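Local coordinates for protein fervidolysin (Fervidobacterium pennivorans, PDB 1R6V) that degrades keratin into peptides as a calcium-binding, subtilisin-like serine protease, which allows its bacterium to grow on native feathers, at residues A[200-205]-A[348-353]; A[344-349]-A[374-379]; A[290-295]-A[314-319]; A[263-268]-A[383-388]. The protein carries 1 engineered substitution. All blocks are in the same frame, centred on the assembly; numbering follows the deposited sequence.

Interaction 1 (A[200-205]-A[348-353]). Engineered in segment 200-205: A200 (natural residue His).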
loop_
_atom_site.group_PDB
_atom_site.type_symbol
_atom_site.label_atom_id
_atom_site.label_comp_id
_atom_site.label_asym_id
_atom_site.label_seq_id
_atom_site.Cartn_x
_atom_site.Cartn_y
_atom_site.Cartn_z
ATOM N N ALA A 200 18.703 -8.860 -11.088
ATOM C CA ALA A 200 18.166 -9.164 -9.761
ATOM C C ALA A 200 17.271 -10.383 -9.637
ATOM O O ALA A 200 17.519 -11.238 -8.797
ATOM C CB ALA A 200 17.446 -7.954 -9.201
ATOM N N GLY A 201 16.238 -10.459 -10.465
ATOM C CA GLY A 201 15.313 -11.591 -10.380
ATOM C C GLY A 201 15.957 -12.961 -10.522
ATOM O O GLY A 201 15.544 -13.946 -9.905
ATOM N N THR A 202 16.979 -13.046 -11.364
ATOM C CA THR A 202 17.674 -14.321 -11.560
ATOM C C THR A 202 18.477 -14.693 -10.316
ATOM O O THR A 202 18.548 -15.863 -9.937
ATOM C CB THR A 202 18.640 -14.236 -12.747
ATOM O OG1 THR A 202 17.899 -13.884 -13.920
ATOM C CG2 THR A 202 19.333 -15.570 -12.992
ATOM N N HIS A 203 19.095 -13.690 -9.696
ATOM C CA HIS A 203 19.867 -13.918 -8.475
ATOM C C HIS A 203 18.883 -14.418 -7.402
ATOM O O HIS A 203 19.151 -15.383 -6.683
ATOM C CB HIS A 203 20.568 -12.613 -8.063
ATOM C CG HIS A 203 21.710 -12.807 -7.118
ATOM N ND1 HIS A 203 21.543 -12.861 -5.751
ATOM C CD2 HIS A 203 23.038 -12.976 -7.343
ATOM C CE1 HIS A 203 22.715 -13.054 -5.174
ATOM N NE2 HIS A 203 23.642 -13.127 -6.118
ATOM N N VAL A 204 17.729 -13.770 -7.324
ATOM C CA VAL A 204 16.672 -14.152 -6.388
ATOM C C VAL A 204 16.237 -15.597 -6.635
ATOM O O VAL A 204 16.148 -16.405 -5.705
ATOM C CB VAL A 204 15.434 -13.240 -6.580
ATOM C CG1 VAL A 204 14.240 -13.782 -5.783
ATOM C CG2 VAL A 204 15.775 -11.810 -6.153
ATOM N N ALA A 205 15.954 -15.912 -7.893
ATOM C CA ALA A 205 15.517 -17.247 -8.271
ATOM C C ALA A 205 16.514 -18.331 -7.851
ATOM O O ALA A 205 16.118 -19.379 -7.360
ATOM C CB ALA A 205 15.271 -17.314 -9.788
ATOM N N LEU A 348 26.170 -15.651 -2.925
ATOM C CA LEU A 348 26.510 -16.158 -4.239
ATOM C C LEU A 348 25.276 -16.779 -4.886
ATOM O O LEU A 348 24.629 -17.622 -4.282
ATOM C CB LEU A 348 27.607 -17.223 -4.117
ATOM C CG LEU A 348 28.019 -17.869 -5.444
ATOM C CD1 LEU A 348 28.586 -16.784 -6.374
ATOM C CD2 LEU A 348 29.081 -18.961 -5.190
ATOM N N SER A 349 24.954 -16.338 -6.101
ATOM C CA SER A 349 23.812 -16.887 -6.822
ATOM C C SER A 349 23.932 -16.692 -8.325
ATOM O O SER A 349 24.894 -16.101 -8.826
ATOM C CB SER A 349 22.510 -16.267 -6.337
ATOM O OG SER A 349 21.400 -17.027 -6.840
ATOM N N THR A 350 22.930 -17.206 -9.027
ATOM C CA THR A 350 22.834 -17.149 -10.476
ATOM C C THR A 350 22.538 -15.747 -11.022
ATOM O O THR A 350 21.744 -15.012 -10.443
ATOM C CB THR A 350 21.696 -18.087 -10.954
ATOM O OG1 THR A 350 20.528 -17.864 -10.149
ATOM C CG2 THR A 350 22.093 -19.546 -10.806
ATOM N N VAL A 351 23.210 -15.359 -12.108
ATOM C CA VAL A 351 22.901 -14.086 -12.754
ATOM C C VAL A 351 22.768 -14.423 -14.236
ATOM O O VAL A 351 23.274 -15.453 -14.694
ATOM C CB VAL A 351 23.973 -12.957 -12.538
ATOM C CG1 VAL A 351 24.061 -12.602 -11.054
ATOM C CG2 VAL A 351 25.334 -13.360 -13.106
ATOM N N PRO A 352 22.057 -13.585 -14.997
ATOM C CA PRO A 352 21.891 -13.866 -16.429
ATOM C C PRO A 352 23.228 -13.971 -17.149
ATOM O O PRO A 352 24.184 -13.284 -16.796
ATOM C CB PRO A 352 21.051 -12.687 -16.920
ATOM C CG PRO A 352 21.333 -11.609 -15.911
ATOM C CD PRO A 352 21.361 -12.346 -14.619
ATOM N N GLY A 353 23.291 -14.843 -18.149
ATOM C CA GLY A 353 24.525 -15.019 -18.901
ATOM C C GLY A 353 24.908 -13.808 -19.744
ATOM O O GLY A 353 24.093 -12.926 -19.982
#
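L348 only grazes H203, and the contact proper begins at S349, which grips that histidine twice. Its CB sits 3.3 Å from the centroid of the H203 ring, almost straight above the middle of one face, in a CH-pi contact. With OG anti to the backbone N (chi1 -167°), the S349 hydroxyl turns to the helix backbone and its OG donates to H203 O over 2.8 Å, in the carbonyl plane and on a lone pair. T350 repeats the bond one residue earlier on the helix: T350 OG1 donates to T202 O over 2.8 Å, but from 45° above the carbonyl plane. T350 O lies close to H203 CA, a CH...O contact of 2.9 Å. Next along, V351 CG1 meets the edge of the imidazole, 3.9 Å from H203 CD2 and in its plane. P352 closes the contact with CD against T202 CB at 3.8 Å, while T202 OG1 turns to the backbone N of D166. Y377 stacks on the ring face opposite S349, and H203 NE2 bonds to D375 O. An alanine at H203 would probably leave D375 O short of one donor and open a gap between S349 and Y377. The start of helix 200-209, including the engineered A200 at the position assigned to the charge-relay histidine, thus wedges between strands 157-162 and 347-350, with helix 380-397 touching H203 and V204.

Interaction 2 (A[344-349]-A[374-379])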
loop_
_atom_site.group_PDB
_atom_site.type_symbol
_atom_site.label_atom_id
_atom_site.label_comp_id
_atom_site.label_asym_id
_atom_site.label_seq_id
_atom_site.Cartn_x
_atom_site.Cartn_y
_atom_site.Cartn_z
ATOM N N GLY A 344 22.218 -11.676 4.040
ATOM C CA GLY A 344 22.041 -10.697 2.983
ATOM C C GLY A 344 23.324 -9.994 2.572
ATOM O O GLY A 344 23.291 -8.891 2.017
ATOM N N VAL A 345 24.451 -10.626 2.854
ATOM C CA VAL A 345 25.750 -10.065 2.483
ATOM C C VAL A 345 26.587 -11.211 1.923
ATOM O O VAL A 345 26.557 -12.309 2.453
ATOM C CB VAL A 345 26.445 -9.406 3.714
ATOM C CG1 VAL A 345 27.746 -8.762 3.288
ATOM C CG2 VAL A 345 25.532 -8.347 4.329
ATOM N N THR A 346 27.300 -10.974 0.820
ATOM C CA THR A 346 28.134 -12.005 0.208
ATOM C C THR A 346 27.319 -13.254 -0.141
ATOM O O THR A 346 27.679 -14.378 0.203
ATOM C CB THR A 346 29.316 -12.379 1.145
ATOM O OG1 THR A 346 29.893 -11.173 1.662
ATOM C CG2 THR A 346 30.399 -13.145 0.373
ATOM N N ILE A 347 26.214 -13.031 -0.842
ATOM C CA ILE A 347 25.338 -14.110 -1.264
ATOM C C ILE A 347 25.624 -14.456 -2.724
ATOM O O ILE A 347 25.329 -13.668 -3.639
ATOM C CB ILE A 347 23.851 -13.715 -1.142
ATOM C CG1 ILE A 347 23.526 -13.286 0.297
ATOM C CG2 ILE A 347 22.964 -14.885 -1.595
ATOM C CD1 ILE A 347 23.879 -14.318 1.368
ATOM N N LEU A 348 26.170 -15.651 -2.925
ATOM C CA LEU A 348 26.510 -16.158 -4.239
ATOM C C LEU A 348 25.276 -16.779 -4.886
ATOM O O LEU A 348 24.629 -17.622 -4.282
ATOM C CB LEU A 348 27.607 -17.223 -4.117
ATOM C CG LEU A 348 28.019 -17.869 -5.444
ATOM C CD1 LEU A 348 28.586 -16.784 -6.374
ATOM C CD2 LEU A 348 29.081 -18.961 -5.190
ATOM N N SER A 349 24.954 -16.338 -6.101
ATOM C CA SER A 349 23.812 -16.887 -6.822
ATOM C C SER A 349 23.932 -16.692 -8.325
ATOM O O SER A 349 24.894 -16.101 -8.826
ATOM C CB SER A 349 22.510 -16.267 -6.337
ATOM O OG SER A 349 21.400 -17.027 -6.840
ATOM N N TYR A 374 27.681 -16.438 -12.344
ATOM C CA TYR A 374 27.291 -16.197 -10.957
ATOM C C TYR A 374 27.910 -14.918 -10.448
ATOM O O TYR A 374 28.869 -14.419 -11.025
ATOM C CB TYR A 374 27.808 -17.330 -10.063
ATOM C CG TYR A 374 27.264 -18.683 -10.423
ATOM C CD1 TYR A 374 27.781 -19.409 -11.497
ATOM C CD2 TYR A 374 26.179 -19.212 -9.722
ATOM C CE1 TYR A 374 27.222 -20.623 -11.871
ATOM C CE2 TYR A 374 25.613 -20.416 -10.082
ATOM C CZ TYR A 374 26.131 -21.118 -11.160
ATOM O OH TYR A 374 25.533 -22.290 -11.534
ATOM N N ASP A 375 27.363 -14.394 -9.359
ATOM C CA ASP A 375 27.938 -13.204 -8.748
ATOM C C ASP A 375 27.527 -13.145 -7.294
ATOM O O ASP A 375 26.539 -13.769 -6.878
ATOM C CB ASP A 375 27.506 -11.903 -9.457
ATOM C CG ASP A 375 28.605 -10.837 -9.430
ATOM O OD1 ASP A 375 29.545 -10.986 -8.610
ATOM O OD2 ASP A 375 28.523 -9.859 -10.221
ATOM N N TYR A 376 28.294 -12.386 -6.528
ATOM C CA TYR A 376 28.054 -12.203 -5.102
ATOM C C TYR A 376 27.383 -10.847 -4.886
ATOM O O TYR A 376 27.936 -9.814 -5.253
ATOM C CB TYR A 376 29.372 -12.219 -4.313
ATOM C CG TYR A 376 30.205 -13.467 -4.485
ATOM C CD1 TYR A 376 31.013 -13.619 -5.604
ATOM C CD2 TYR A 376 30.191 -14.488 -3.535
ATOM C CE1 TYR A 376 31.788 -14.745 -5.785
ATOM C CE2 TYR A 376 30.976 -15.639 -3.713
ATOM C CZ TYR A 376 31.768 -15.746 -4.847
ATOM O OH TYR A 376 32.538 -16.860 -5.076
ATOM N N TYR A 377 26.207 -10.857 -4.270
ATOM C CA TYR A 377 25.465 -9.633 -4.008
ATOM C C TYR A 377 25.234 -9.421 -2.515
ATOM O O TYR A 377 25.361 -10.344 -1.702
ATOM C CB TYR A 377 24.079 -9.679 -4.669
ATOM C CG TYR A 377 24.046 -9.556 -6.177
ATOM C CD1 TYR A 377 25.201 -9.310 -6.917
ATOM C CD2 TYR A 377 22.835 -9.660 -6.856
ATOM C CE1 TYR A 377 25.154 -9.162 -8.311
ATOM C CE2 TYR A 377 22.769 -9.522 -8.240
ATOM C CZ TYR A 377 23.927 -9.274 -8.965
ATOM O OH TYR A 377 23.864 -9.146 -10.342
ATOM N N GLN A 378 24.857 -8.196 -2.178
ATOM C CA GLN A 378 24.532 -7.836 -0.813
ATOM C C GLN A 378 23.293 -6.953 -0.881
ATOM O O GLN A 378 23.072 -6.259 -1.873
ATOM C CB GLN A 378 25.703 -7.077 -0.193
ATOM C CG GLN A 378 25.374 -6.227 0.993
ATOM C CD GLN A 378 26.413 -5.120 1.175
ATOM O OE1 GLN A 378 27.589 -5.394 1.379
ATOM N NE2 GLN A 378 25.975 -3.866 1.093
ATOM N N GLY A 379 22.468 -7.007 0.156
ATOM C CA GLY A 379 21.288 -6.171 0.185
ATOM C C GLY A 379 20.111 -6.886 0.803
ATOM O O GLY A 379 20.122 -8.111 0.950
#
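Y376 and L348, the most deeply covered pair, face each other as a non-hydrogen-bonded antiparallel pair with CA atoms 4.3 Å apart. L348 CG stands anti to the backbone N (chi1 178°), which carries CD1 over the centre of the Y376 ring, 3.7 Å from its centroid and 10° off the normal, a CH-pi contact. L348 CB lies near the CD2-CE2 side of the ring, and the other flank of CD1 rests on Y374 CB at 3.8 Å. S349, third in buried area, works through its backbone: S349 N donates to D375 O at 3.1 Å, and D375 N returns a bond to S349 O at 3.0 Å. I347 and Y377 form the next hydrogen-bonded pair, and T346 joins I347 opposite Y377 in a G1 beta bulge. Y376 OH reaches E134 and Y374 OH reaches D171. An alanine at Y376 would probably leave L348 CD1 without the ring beneath it and the E134 carboxylate without this hydroxyl. The chemistry is thus divided: main-chain bonds set the pairing, L348 packs over the Y376 ring and against Y374 CB on one face of it, and the two tyrosine hydroxyls bond to acidic side chains, of which D171 is a calcium ligand.

Interaction 3 (A[290-295]-A[314-319])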
loop_
_atom_site.group_PDB
_atom_site.type_symbol
_atom_site.label_atom_id
_atom_site.label_comp_id
_atom_site.label_asym_id
_atom_site.label_seq_id
_atom_site.Cartn_x
_atom_site.Cartn_y
_atom_site.Cartn_z
ATOM N N VAL A 290 1.486 -16.337 0.806
ATOM C CA VAL A 290 2.377 -15.634 1.727
ATOM C C VAL A 290 3.128 -14.589 0.927
ATOM O O VAL A 290 3.583 -14.876 -0.173
ATOM C CB VAL A 290 3.380 -16.624 2.370
ATOM C CG1 VAL A 290 4.427 -15.873 3.221
ATOM C CG2 VAL A 290 2.601 -17.595 3.250
ATOM N N MET A 291 3.241 -13.380 1.472
ATOM C CA MET A 291 3.924 -12.295 0.776
ATOM C C MET A 291 5.150 -11.861 1.574
ATOM O O MET A 291 5.004 -11.289 2.643
ATOM C CB MET A 291 2.955 -11.116 0.589
ATOM C CG MET A 291 1.723 -11.466 -0.296
ATOM S SD MET A 291 1.990 -11.840 -2.077
ATOM C CE MET A 291 1.269 -10.315 -2.888
ATOM N N VAL A 292 6.336 -12.158 1.034
ATOM C CA VAL A 292 7.625 -11.824 1.654
ATOM C C VAL A 292 8.118 -10.543 0.979
ATOM O O VAL A 292 8.187 -10.473 -0.254
ATOM C CB VAL A 292 8.647 -12.976 1.436
ATOM C CG1 VAL A 292 9.996 -12.614 2.070
ATOM C CG2 VAL A 292 8.099 -14.285 2.074
ATOM N N VAL A 293 8.433 -9.534 1.779
ATOM C CA VAL A 293 8.887 -8.250 1.234
ATOM C C VAL A 293 10.146 -7.809 1.944
ATOM O O VAL A 293 10.238 -7.864 3.178
ATOM C CB VAL A 293 7.821 -7.153 1.431
ATOM C CG1 VAL A 293 8.270 -5.842 0.770
ATOM C CG2 VAL A 293 6.501 -7.626 0.869
ATOM N N SER A 294 11.124 -7.353 1.176
ATOM C CA SER A 294 12.348 -6.915 1.819
ATOM C C SER A 294 12.114 -5.581 2.543
ATOM O O SER A 294 11.300 -4.746 2.118
ATOM C CB SER A 294 13.452 -6.754 0.777
ATOM O OG SER A 294 13.162 -5.611 0.010
ATOM N N ALA A 295 12.809 -5.404 3.663
ATOM C CA ALA A 295 12.744 -4.160 4.436
ATOM C C ALA A 295 13.418 -3.087 3.570
ATOM O O ALA A 295 14.103 -3.413 2.608
ATOM C CB ALA A 295 13.519 -4.318 5.750
ATOM N N ILE A 314 5.410 -10.453 5.384
ATOM C CA ILE A 314 6.550 -10.870 6.194
ATOM C C ILE A 314 7.696 -9.974 5.726
ATOM O O ILE A 314 8.242 -10.176 4.639
ATOM C CB ILE A 314 6.943 -12.330 5.935
ATOM C CG1 ILE A 314 5.781 -13.264 6.298
ATOM C CG2 ILE A 314 8.184 -12.678 6.742
ATOM C CD1 ILE A 314 6.119 -14.760 6.169
ATOM N N GLN A 315 8.053 -8.980 6.534
ATOM C CA GLN A 315 9.129 -8.055 6.155
ATOM C C GLN A 315 10.475 -8.619 6.615
ATOM O O GLN A 315 10.615 -9.049 7.754
ATOM C CB GLN A 315 8.873 -6.675 6.763
ATOM C CG GLN A 315 9.889 -5.637 6.318
ATOM C CD GLN A 315 9.571 -4.236 6.834
ATOM O OE1 GLN A 315 8.427 -3.925 7.163
ATOM N NE2 GLN A 315 10.587 -3.385 6.888
ATOM N N VAL A 316 11.464 -8.605 5.723
ATOM C CA VAL A 316 12.759 -9.213 5.999
ATOM C C VAL A 316 13.952 -8.271 6.011
ATOM O O VAL A 316 14.140 -7.488 5.081
ATOM C CB VAL A 316 13.031 -10.313 4.947
ATOM C CG1 VAL A 316 14.358 -11.004 5.197
ATOM C CG2 VAL A 316 11.879 -11.307 4.940
ATOM N N ALA A 317 14.761 -8.364 7.060
ATOM C CA ALA A 317 15.958 -7.538 7.169
ATOM C C ALA A 317 17.183 -8.307 6.698
ATOM O O ALA A 317 17.214 -9.536 6.724
ATOM C CB ALA A 317 16.153 -7.101 8.610
ATOM N N ALA A 318 18.212 -7.574 6.282
ATOM C CA ALA A 318 19.451 -8.190 5.814
ATOM C C ALA A 318 20.436 -8.365 6.970
ATOM O O ALA A 318 20.659 -7.430 7.743
ATOM C CB ALA A 318 20.074 -7.317 4.741
ATOM N N LEU A 319 21.009 -9.560 7.079
ATOM C CA LEU A 319 21.982 -9.850 8.130
ATOM C C LEU A 319 23.368 -10.114 7.553
ATOM O O LEU A 319 23.525 -10.709 6.488
ATOM C CB LEU A 319 21.544 -11.075 8.947
ATOM C CG LEU A 319 20.217 -10.967 9.699
ATOM C CD1 LEU A 319 19.963 -12.263 10.475
ATOM C CD2 LEU A 319 20.284 -9.775 10.676
#
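V292, V293 and S294 pair in parallel with I314, Q315 and V316, the two short strand axes running 33° apart and 4.6 Å from each other at their closest. I314 N binds M291 O and I314 O takes V293 N, each over 2.9 Å, and V293 O then accepts V316 N; the last bond of the series, from A295 N to V316 O, is less certain because the place of that oxygen is less sure. On the face that carries V292, I314 and V316, the branches pass across one another at an angle. V290 CG1 touches I314 CD1 at 3.6 Å, a reach made possible by the extended isoleucine, whose CD1 is anti to CA (chi2 -176°). Diagonally across the pairing, V292 CG1 meets V316 CG2 at 3.7 Å. Helix 380-397 packs on this face: V292 touches T388, and V316 touches A383 and V387. On the other face Q315 stretches out with CG anti to the backbone N (chi1 -175°) and lays its amide alongside the end of the partner strand, Q315 NE2 coming within 3.3 Å of A295 CB; that amide nitrogen also makes a weak bond to S335 OG. S294 points to the helix side, its side chain about 5 Å from that of S381, assigned to the charge relay system. The arrangement belongs to the central parallel sheet of the subtilisin fold, in which the segment leaving the strand equivalent to 290-294 carries the oxyanion-hole asparagine, probably so here as well.

Interaction 4 (A[263-268]-A[383-388])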
loop_
_atom_site.group_PDB
_atom_site.type_symbol
_atom_site.label_atom_id
_atom_site.label_comp_id
_atom_site.label_asym_id
_atom_site.label_seq_id
_atom_site.Cartn_x
_atom_site.Cartn_y
_atom_site.Cartn_z
ATOM N N VAL A 263 3.616 -18.488 -2.467
ATOM C CA VAL A 263 4.425 -17.492 -1.770
ATOM C C VAL A 263 5.043 -16.613 -2.862
ATOM O O VAL A 263 5.305 -17.086 -3.972
ATOM C CB VAL A 263 5.531 -18.145 -0.867
ATOM C CG1 VAL A 263 6.400 -19.098 -1.686
ATOM C CG2 VAL A 263 6.380 -17.054 -0.218
ATOM N N MET A 264 5.195 -15.320 -2.576
ATOM C CA MET A 264 5.796 -14.373 -3.534
ATOM C C MET A 264 6.931 -13.628 -2.863
ATOM O O MET A 264 6.854 -13.323 -1.679
ATOM C CB MET A 264 4.778 -13.322 -3.996
ATOM C CG MET A 264 3.485 -13.919 -4.573
ATOM S SD MET A 264 2.590 -12.728 -5.677
ATOM C CE MET A 264 0.905 -13.456 -5.614
ATOM N N ASN A 265 7.962 -13.311 -3.642
ATOM C CA ASN A 265 9.120 -12.581 -3.131
ATOM C C ASN A 265 9.094 -11.177 -3.751
ATOM O O ASN A 265 8.994 -11.048 -4.965
ATOM C CB ASN A 265 10.410 -13.314 -3.519
ATOM C CG ASN A 265 11.650 -12.611 -2.981
ATOM O OD1 ASN A 265 12.221 -11.723 -3.636
ATOM N ND2 ASN A 265 12.049 -12.982 -1.772
ATOM N N HIS A 266 9.137 -10.148 -2.907
ATOM C CA HIS A 266 9.111 -8.742 -3.351
ATOM C C HIS A 266 10.259 -7.928 -2.763
ATOM O O HIS A 266 10.443 -7.927 -1.544
ATOM C CB HIS A 266 7.846 -8.027 -2.866
ATOM C CG HIS A 266 6.567 -8.652 -3.321
ATOM N ND1 HIS A 266 5.934 -8.291 -4.496
ATOM C CD2 HIS A 266 5.802 -9.613 -2.752
ATOM C CE1 HIS A 266 4.831 -9.014 -4.628
ATOM N NE2 HIS A 266 4.729 -9.821 -3.583
ATOM N N SER A 267 11.008 -7.220 -3.599
ATOM C CA SER A 267 12.059 -6.352 -3.068
ATOM C C SER A 267 12.015 -5.051 -3.851
ATOM O O SER A 267 12.939 -4.712 -4.599
ATOM C CB SER A 267 13.431 -7.008 -3.180
ATOM O OG SER A 267 13.515 -8.084 -2.248
ATOM N N TRP A 268 10.907 -4.342 -3.680
ATOM C CA TRP A 268 10.662 -3.064 -4.334
ATOM C C TRP A 268 9.723 -2.246 -3.467
ATOM O O TRP A 268 9.121 -2.757 -2.519
ATOM C CB TRP A 268 10.022 -3.291 -5.705
ATOM C CG TRP A 268 8.712 -4.091 -5.638
ATOM C CD1 TRP A 268 8.581 -5.454 -5.560
ATOM C CD2 TRP A 268 7.380 -3.559 -5.611
ATOM N NE1 TRP A 268 7.237 -5.801 -5.489
ATOM C CE2 TRP A 268 6.488 -4.657 -5.515
ATOM C CE3 TRP A 268 6.850 -2.258 -5.657
ATOM C CZ2 TRP A 268 5.102 -4.492 -5.465
ATOM C CZ3 TRP A 268 5.473 -2.098 -5.609
ATOM C CH2 TRP A 268 4.613 -3.212 -5.513
ATOM N N ALA A 383 18.409 -10.995 1.168
ATOM C CA ALA A 383 17.920 -11.644 2.387
ATOM C C ALA A 383 16.518 -12.216 2.188
ATOM O O ALA A 383 16.227 -13.355 2.567
ATOM C CB ALA A 383 17.900 -10.628 3.543
ATOM N N ALA A 384 15.642 -11.422 1.593
ATOM C CA ALA A 384 14.269 -11.879 1.390
ATOM C C ALA A 384 14.140 -13.248 0.714
ATOM O O ALA A 384 13.328 -14.066 1.131
ATOM C CB ALA A 384 13.460 -10.804 0.610
ATOM N N PRO A 385 14.914 -13.515 -0.352
ATOM C CA PRO A 385 14.794 -14.824 -0.997
ATOM C C PRO A 385 15.111 -15.994 -0.071
ATOM O O PRO A 385 14.610 -17.102 -0.277
ATOM C CB PRO A 385 15.761 -14.743 -2.183
ATOM C CG PRO A 385 16.612 -13.546 -1.903
ATOM C CD PRO A 385 15.730 -12.596 -1.170
ATOM N N HIS A 386 15.936 -15.769 0.943
ATOM C CA HIS A 386 16.219 -16.869 1.866
ATOM C C HIS A 386 14.934 -17.184 2.615
ATOM O O HIS A 386 14.614 -18.352 2.844
ATOM C CB HIS A 386 17.304 -16.488 2.865
ATOM C CG HIS A 386 18.679 -16.463 2.278
ATOM N ND1 HIS A 386 19.525 -17.557 2.299
ATOM C CD2 HIS A 386 19.343 -15.493 1.608
ATOM C CE1 HIS A 386 20.643 -17.257 1.664
ATOM N NE2 HIS A 386 20.557 -16.008 1.232
ATOM N N VAL A 387 14.208 -16.142 3.018
ATOM C CA VAL A 387 12.957 -16.348 3.740
ATOM C C VAL A 387 11.897 -16.936 2.805
ATOM O O VAL A 387 11.152 -17.830 3.192
ATOM C CB VAL A 387 12.442 -15.032 4.364
ATOM C CG1 VAL A 387 11.031 -15.233 4.938
ATOM C CG2 VAL A 387 13.382 -14.599 5.482
ATOM N N THR A 388 11.825 -16.447 1.574
ATOM C CA THR A 388 10.845 -17.004 0.643
ATOM C C THR A 388 11.116 -18.499 0.458
ATOM O O THR A 388 10.186 -19.317 0.382
ATOM C CB THR A 388 10.894 -16.253 -0.716
ATOM O OG1 THR A 388 10.455 -14.905 -0.504
ATOM C CG2 THR A 388 9.975 -16.889 -1.743
#
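N265 and T388 form the tight part of the contact, where a strand faces a helix running almost exactly antiparallel to it, at 175°. N265 ND2 donates to T388 OG1 over 2.8 Å, with a nearly straight N-H...O angle of 172° and the hydroxyl oxygen lying in the plane of the amide. The asparagine CG is anti to the backbone N (chi1 -179°), which directs the amide toward the helix. There its nitrogen also packs closely on the backbone: N265 ND2 lies 3.2 Å from P385 N, which has no hydrogen to share, and 3.5 Å from A384 CB. The helix is kinked here: P385 has no N-H to give, and H386 N bonds to A383 O, only three residues back. Toward the two ends of the strand segment the fit is slacker. V263 CG2 meets T388 CG2 at 3.9 Å, an apolar touch beside the polar bond, and S267 OG approaches A384 CB no nearer than 3.9 Å. The looser margin does not face solvent, for every touching residue is buried; T388 also rests on V158 of strand 157-162. M264 and H266 turn to the other face of the sheet, where M264 packs on helix 246-258. This is the buried core of a subtilase, with the long helix whose first turn holds S381, the inferred catalytic serine, laid on the parallel sheet; S267 comes about 4 Å from that serine's side chain, and N265 about 5 Å from that of D162, the inferred catalytic aspartate.

From the N terminus, 200-205 opens interaction 1 and 263-268 opens interaction 4. Interaction 3 joins 290-295 to 314-319 over an 18-residue connection and lies wholly within the spans of both. Segment 344-349 then opens interaction 2; interaction 1 closes at 348-353, sharing L348 and S349 with it, and 374-379 closes interaction 2 before interaction 4 ends at 383-388. Interactions 1 and 4 therefore cross, while interaction 2 falls within interaction 4. Interactions 3 and 4 meet on the central sheet, where 263-269 and 290-294 are neighbours. Interaction 2 pairs two strands of the small antiparallel sheet, whose strand 374-378 runs on into helix 380-397, and interaction 1 sets helix 200-209 against its 347-350 edge.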